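Local coordinates for GCN5-related N-acetyltransferase (Kribbella flavida, PDB 4H89), which probably transfers an acyl group, most likely acetyl from acetyl-CoA, to an amine, at residues Q10-E15 / V64-D69; P80-P85 / Q126-V131. All coordinates share one frame; numbering follows the deposited sequence.

Interaction 1: Q10-E15 / V64-D69; sequences QVRDAE and VAVDAD
Arg-12 lays its side chain alongside that of Val-64, both pointing the same way. CG2 of Val-64 sits over one face of the guanidinium, near its rim, 3.4 Å from Arg-12 NH1. CG1 of Val-66 approaches the same group obliquely, 3.8 Å from Arg-12 NH2. Arg-12 CG stands in the crowded position between backbone N and carbonyl carbon (chi1 60°), and the chain then runs extended to NE. This carries the guanidinium along Val-64 toward the carbonyl of Asp-13. There NH1 donates to Asp-13 O at 3.0 Å, close to the guanidinium plane. OE2 of Glu-15 lies over the opposite face from Val-64, so that pairing is one of charge alone. Asp-18 adds a salt bridge to NH1. The carboxylates of Glu-15 and Asp-18 would probably offset the positive charge of the guanidinium.

The two backbones form an antiparallel ladder. Arg-12 N gives to Val-64 O at 3.0 Å, and Val-64 N returns to Arg-12 O at 2.8 Å. Gln-10 and Val-66 form the next hydrogen-bonded pair, also with two bonds. Between them, Val-11 and Ala-65 form a non-hydrogen-bonded pair. Their side chains lie on the other face of the sheet, against helix 105-119. Ala-14 CB meets Val-64 CG1 as the strand ends. This is the antiparallel pairing of the first two strands of a GNAT fold, at one border of its central sheet.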
loop_
_atom_site.group_PDB
_atom_site.type_symbol
_atom_site.label_atom_id
_atom_site.label_comp_id
_atom_site.label_asym_id
_atom_site.label_seq_id
_atom_site.Cartn_x
_atom_site.Cartn_y
_atom_site.Cartn_z
ATOM N N GLN A 10 -23.291 -19.283 -1.582
ATOM C CA GLN A 10 -23.664 -17.904 -1.878
ATOM C C GLN A 10 -22.618 -16.940 -1.380
ATOM O O GLN A 10 -22.045 -17.125 -0.330
ATOM C CB GLN A 10 -24.990 -17.601 -1.173
ATOM C CG GLN A 10 -25.422 -16.175 -1.188
ATOM C CD GLN A 10 -26.797 -15.960 -0.643
ATOM O OE1 GLN A 10 -27.011 -15.868 0.565
ATOM N NE2 GLN A 10 -27.724 -15.788 -1.547
ATOM N N VAL A 11 -22.346 -15.911 -2.162
ATOM C CA VAL A 11 -21.615 -14.733 -1.712
ATOM C C VAL A 11 -22.653 -13.606 -1.466
ATOM O O VAL A 11 -23.433 -13.263 -2.357
ATOM C CB VAL A 11 -20.557 -14.287 -2.745
ATOM C CG1 VAL A 11 -19.833 -13.061 -2.206
ATOM C CG2 VAL A 11 -19.594 -15.411 -3.037
ATOM N N ARG A 12 -22.595 -13.052 -0.265
ATOM C CA ARG A 12 -23.526 -12.014 0.124
ATOM C C ARG A 12 -22.781 -11.012 0.996
ATOM O O ARG A 12 -21.676 -11.267 1.498
ATOM C CB ARG A 12 -24.708 -12.570 0.928
ATOM C CG ARG A 12 -24.330 -13.268 2.227
ATOM C CD ARG A 12 -25.531 -13.486 3.134
ATOM N NE ARG A 12 -25.225 -14.263 4.333
ATOM C CZ ARG A 12 -24.570 -13.824 5.438
ATOM N NH1 ARG A 12 -24.115 -12.596 5.569
ATOM N NH2 ARG A 12 -24.353 -14.634 6.490
ATOM N N ASP A 13 -23.389 -9.827 1.177
ATOM C CA ASP A 13 -22.818 -8.850 2.061
ATOM C C ASP A 13 -22.645 -9.468 3.467
ATOM O O ASP A 13 -23.490 -10.191 3.974
ATOM C CB ASP A 13 -23.703 -7.612 2.226
ATOM C CG ASP A 13 -23.788 -6.752 1.004
ATOM O OD1 ASP A 13 -23.267 -7.072 -0.067
ATOM O OD2 ASP A 13 -24.462 -5.703 1.152
ATOM N N ALA A 14 -21.517 -9.173 4.094
ATOM C CA ALA A 14 -21.262 -9.591 5.457
ATOM C C ALA A 14 -22.209 -8.833 6.386
ATOM O O ALA A 14 -22.489 -7.660 6.170
ATOM C CB ALA A 14 -19.820 -9.313 5.828
ATOM N N GLU A 15 -22.670 -9.530 7.423
ATOM C CA GLU A 15 -23.468 -8.955 8.494
ATOM C C GLU A 15 -22.547 -8.825 9.680
ATOM O O GLU A 15 -21.562 -9.553 9.787
ATOM C CB GLU A 15 -24.666 -9.884 8.816
ATOM C CG GLU A 15 -25.636 -9.932 7.606
ATOM C CD GLU A 15 -26.644 -11.101 7.543
ATOM O OE1 GLU A 15 -26.931 -11.760 8.571
ATOM O OE2 GLU A 15 -27.178 -11.357 6.421
ATOM N N VAL A 64 -19.268 -12.285 2.624
ATOM C CA VAL A 64 -18.986 -13.652 3.089
ATOM C C VAL A 64 -19.455 -14.625 2.031
ATOM O O VAL A 64 -20.437 -14.364 1.317
ATOM C CB VAL A 64 -19.597 -14.008 4.453
ATOM C CG1 VAL A 64 -18.879 -13.296 5.563
ATOM C CG2 VAL A 64 -21.092 -13.738 4.468
ATOM N N ALA A 65 -18.773 -15.766 1.971
ATOM C CA ALA A 65 -19.253 -16.932 1.232
ATOM C C ALA A 65 -19.827 -17.882 2.297
ATOM O O ALA A 65 -19.157 -18.177 3.295
ATOM C CB ALA A 65 -18.113 -17.609 0.557
ATOM N N VAL A 66 -21.050 -18.341 2.088
ATOM C CA VAL A 66 -21.761 -19.171 2.994
ATOM C C VAL A 66 -22.302 -20.398 2.317
ATOM O O VAL A 66 -22.640 -20.389 1.150
ATOM C CB VAL A 66 -22.913 -18.424 3.670
ATOM C CG1 VAL A 66 -22.422 -17.347 4.628
ATOM C CG2 VAL A 66 -23.951 -17.920 2.701
ATOM N N ASP A 67 -22.370 -21.482 3.080
ATOM C CA ASP A 67 -22.995 -22.699 2.588
ATOM C C ASP A 67 -24.502 -22.650 2.831
ATOM O O ASP A 67 -25.030 -21.666 3.331
ATOM C CB ASP A 67 -22.319 -23.958 3.174
ATOM C CG ASP A 67 -22.641 -24.203 4.611
ATOM O OD1 ASP A 67 -23.495 -23.501 5.230
ATOM O OD2 ASP A 67 -21.984 -25.167 5.124
ATOM N N ALA A 68 -25.197 -23.754 2.538
ATOM C CA ALA A 68 -26.655 -23.738 2.610
ATOM C C ALA A 68 -27.186 -23.710 4.032
ATOM O O ALA A 68 -28.353 -23.428 4.225
ATOM C CB ALA A 68 -27.244 -24.914 1.851
ATOM N N ASP A 69 -26.341 -24.020 5.022
ATOM C CA ASP A 69 -26.716 -23.879 6.426
ATOM C C ASP A 69 -26.401 -22.487 6.978
ATOM O O ASP A 69 -26.633 -22.228 8.145
ATOM C CB ASP A 69 -25.969 -24.888 7.291
ATOM C CG ASP A 69 -26.224 -26.322 6.886
ATOM O OD1 ASP A 69 -27.384 -26.647 6.526
ATOM O OD2 ASP A 69 -25.268 -27.132 6.962
#

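Interaction 2: P80-P85 / Q126-V131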
loop_
_atom_site.group_PDB
_atom_site.type_symbol
_atom_site.label_atom_id
_atom_site.label_comp_id
_atom_site.label_asym_id
_atom_site.label_seq_id
_atom_site.Cartn_x
_atom_site.Cartn_y
_atom_site.Cartn_z
ATOM N N PRO A 80 -11.454 1.228 -2.588
ATOM C CA PRO A 80 -10.520 1.894 -3.497
ATOM C C PRO A 80 -9.074 1.627 -3.073
ATOM O O PRO A 80 -8.742 1.688 -1.861
ATOM C CB PRO A 80 -10.888 3.393 -3.374
ATOM C CG PRO A 80 -12.271 3.387 -2.760
ATOM C CD PRO A 80 -12.279 2.194 -1.865
ATOM N N ASN A 81 -8.184 1.362 -4.015
ATOM C CA ASN A 81 -6.811 1.047 -3.672
ATOM C C ASN A 81 -6.068 2.222 -3.112
ATOM O O ASN A 81 -5.181 2.046 -2.302
ATOM C CB ASN A 81 -6.040 0.482 -4.857
ATOM C CG ASN A 81 -4.794 -0.299 -4.425
ATOM O OD1 ASN A 81 -4.822 -1.031 -3.417
ATOM N ND2 ASN A 81 -3.713 -0.153 -5.160
ATOM N N ARG A 82 -6.396 3.415 -3.602
ATOM C CA ARG A 82 -5.792 4.658 -3.188
ATOM C C ARG A 82 -6.905 5.705 -3.200
ATOM O O ARG A 82 -7.872 5.569 -3.893
ATOM C CB ARG A 82 -4.673 5.103 -4.183
ATOM C CG ARG A 82 -3.499 4.145 -4.139
ATOM C CD ARG A 82 -2.345 4.425 -5.096
ATOM N NE ARG A 82 -1.143 3.815 -4.481
ATOM C CZ ARG A 82 -0.614 2.639 -4.802
ATOM N NH1 ARG A 82 0.402 2.182 -4.076
ATOM N NH2 ARG A 82 -1.023 1.945 -5.878
ATOM N N PRO A 83 -6.740 6.747 -2.402
ATOM C CA PRO A 83 -7.765 7.786 -2.351
ATOM C C PRO A 83 -7.591 8.799 -3.456
ATOM O O PRO A 83 -6.640 8.771 -4.230
ATOM C CB PRO A 83 -7.515 8.434 -0.986
ATOM C CG PRO A 83 -6.049 8.282 -0.794
ATOM C CD PRO A 83 -5.701 6.930 -1.395
ATOM N N GLY A 84 -8.527 9.729 -3.511
ATOM C CA GLY A 84 -8.420 10.858 -4.414
ATOM C C GLY A 84 -8.190 10.470 -5.861
ATOM O O GLY A 84 -8.965 9.741 -6.468
ATOM N N PRO A 85 -7.064 10.947 -6.438
ATOM C CA PRO A 85 -6.843 10.693 -7.853
ATOM C C PRO A 85 -6.446 9.270 -8.190
ATOM O O PRO A 85 -6.277 8.959 -9.353
ATOM C CB PRO A 85 -5.733 11.682 -8.205
ATOM C CG PRO A 85 -4.963 11.834 -6.944
ATOM C CD PRO A 85 -6.009 11.785 -5.867
ATOM N N GLN A 126 -6.420 -3.707 -8.636
ATOM C CA GLN A 126 -5.008 -3.952 -8.388
ATOM C C GLN A 126 -4.867 -4.731 -7.086
ATOM O O GLN A 126 -5.506 -4.385 -6.086
ATOM C CB GLN A 126 -4.291 -2.601 -8.263
ATOM C CG GLN A 126 -2.824 -2.656 -7.947
ATOM C CD GLN A 126 -2.177 -1.318 -8.006
ATOM O OE1 GLN A 126 -2.613 -0.407 -8.756
ATOM N NE2 GLN A 126 -1.103 -1.171 -7.260
ATOM N N PHE A 127 -4.005 -5.753 -7.095
ATOM C CA PHE A 127 -3.556 -6.430 -5.863
ATOM C C PHE A 127 -2.095 -6.019 -5.672
ATOM O O PHE A 127 -1.262 -6.288 -6.525
ATOM C CB PHE A 127 -3.679 -7.971 -5.982
ATOM C CG PHE A 127 -5.069 -8.464 -6.195
ATOM C CD1 PHE A 127 -6.212 -7.714 -5.842
ATOM C CD2 PHE A 127 -5.272 -9.673 -6.820
ATOM C CE1 PHE A 127 -7.500 -8.233 -6.017
ATOM C CE2 PHE A 127 -6.521 -10.218 -6.993
ATOM C CZ PHE A 127 -7.657 -9.489 -6.616
ATOM N N ASN A 128 -1.799 -5.375 -4.544
ATOM C CA ASN A 128 -0.500 -4.787 -4.349
ATOM C C ASN A 128 0.607 -5.771 -4.060
ATOM O O ASN A 128 1.772 -5.472 -4.317
ATOM C CB ASN A 128 -0.593 -3.775 -3.217
ATOM C CG ASN A 128 -1.648 -2.775 -3.504
ATOM O OD1 ASN A 128 -1.545 -2.075 -4.528
ATOM N ND2 ASN A 128 -2.769 -2.819 -2.725
ATOM N N ALA A 129 0.246 -6.918 -3.483
ATOM C CA ALA A 129 1.231 -7.852 -2.989
ATOM C C ALA A 129 0.668 -9.248 -2.941
ATOM O O ALA A 129 -0.139 -9.598 -2.081
ATOM C CB ALA A 129 1.677 -7.443 -1.607
ATOM N N VAL A 130 1.023 -10.054 -3.908
ATOM C CA VAL A 130 0.637 -11.428 -3.988
ATOM C C VAL A 130 1.912 -12.270 -3.888
ATOM O O VAL A 130 2.841 -12.095 -4.642
ATOM C CB VAL A 130 -0.117 -11.784 -5.282
ATOM C CG1 VAL A 130 -0.552 -13.233 -5.209
ATOM C CG2 VAL A 130 -1.301 -10.825 -5.485
ATOM N N VAL A 131 2.007 -13.094 -2.835
ATOM C CA VAL A 131 3.223 -13.847 -2.574
ATOM C C VAL A 131 3.432 -14.817 -3.742
ATOM O O VAL A 131 2.535 -15.582 -4.094
ATOM C CB VAL A 131 3.143 -14.612 -1.222
ATOM C CG1 VAL A 131 4.393 -15.448 -0.995
ATOM C CG2 VAL A 131 2.922 -13.644 -0.059
HETATM O O HOH W 1 -3.343 1.805 -7.316
#
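Asn-81 and Asn-128 meet tip to tip and pair their amides through two hydrogen bonds. Asn-128 ND2 gives to Asn-81 OD1 at 2.8 Å, and Asn-81 ND2 gives to Asn-128 OD1 at 3.0 Å. Each donor lies in the plane of the accepting carbonyl, on a lone pair. The amide planes are only 10° apart, so the two groups form a flat ring of reciprocal bonds that fixes the rotation of both.

The Gln-126 side chain crosses that of Asn-81 at about a right angle, with the amide planes 59° apart. Its CD comes within 3.4 Å of Asn-81 ND2. Arg-82 NH2 reaches the same amide, with Gln-126 NE2 at the guanidinium edge. These two nitrogens are both donors and do not bond. A water joins the groups instead. It accepts from Asn-81 ND2 and from Arg-82 NH2, at 2.7 Å in the latter case, and donates to Gln-126 OE1. Both hydrogens of Asn-81 ND2 are thus used. An alanine in place of Asn-81 would lose both amide bonds and one water ligand, and would probably leave Asn-128 less firmly oriented.

Torsions and neighbours set these groups in place. Asn-81 CG is anti to the backbone N (chi1 -160°), whereas Asn-128 CG is anti to its carbonyl carbon. Gln-126 reaches the water with an extended chain. Ser-91 on strand 89-96 touches both asparagines and bonds Gln-126 O through OG. From the second subunit, Ala-129 packs on Arg-82 and Val-152 on Gln-126. The chain turns a corner at Asn-128, where strand 124-131 is broken. Strands 89-96 and 124-131 are the parallel pair that, in GNAT proteins, typically splay apart into a V.

In the fold
Both interactions reach the same mixed sheet. Their centres are 25 Å apart, on opposite sides of the chain's centre, and the nearest atoms are about 13 Å apart. They follow in series along the chain, interaction 1 closing before interaction 2 opens. Interaction 1 pairs strand 10-13, outermost within this chain, with strand 61-66. Strand 72-80 comes next in the sheet and leads straight into the loop of interaction 2. That loop joins it to strand 89-96, beside which strand 124-131 runs parallel. Interaction 1 is thus border pairing within one subunit, untouched by the other chain. Interaction 2 joins a loop to the broken strand close to the second subunit.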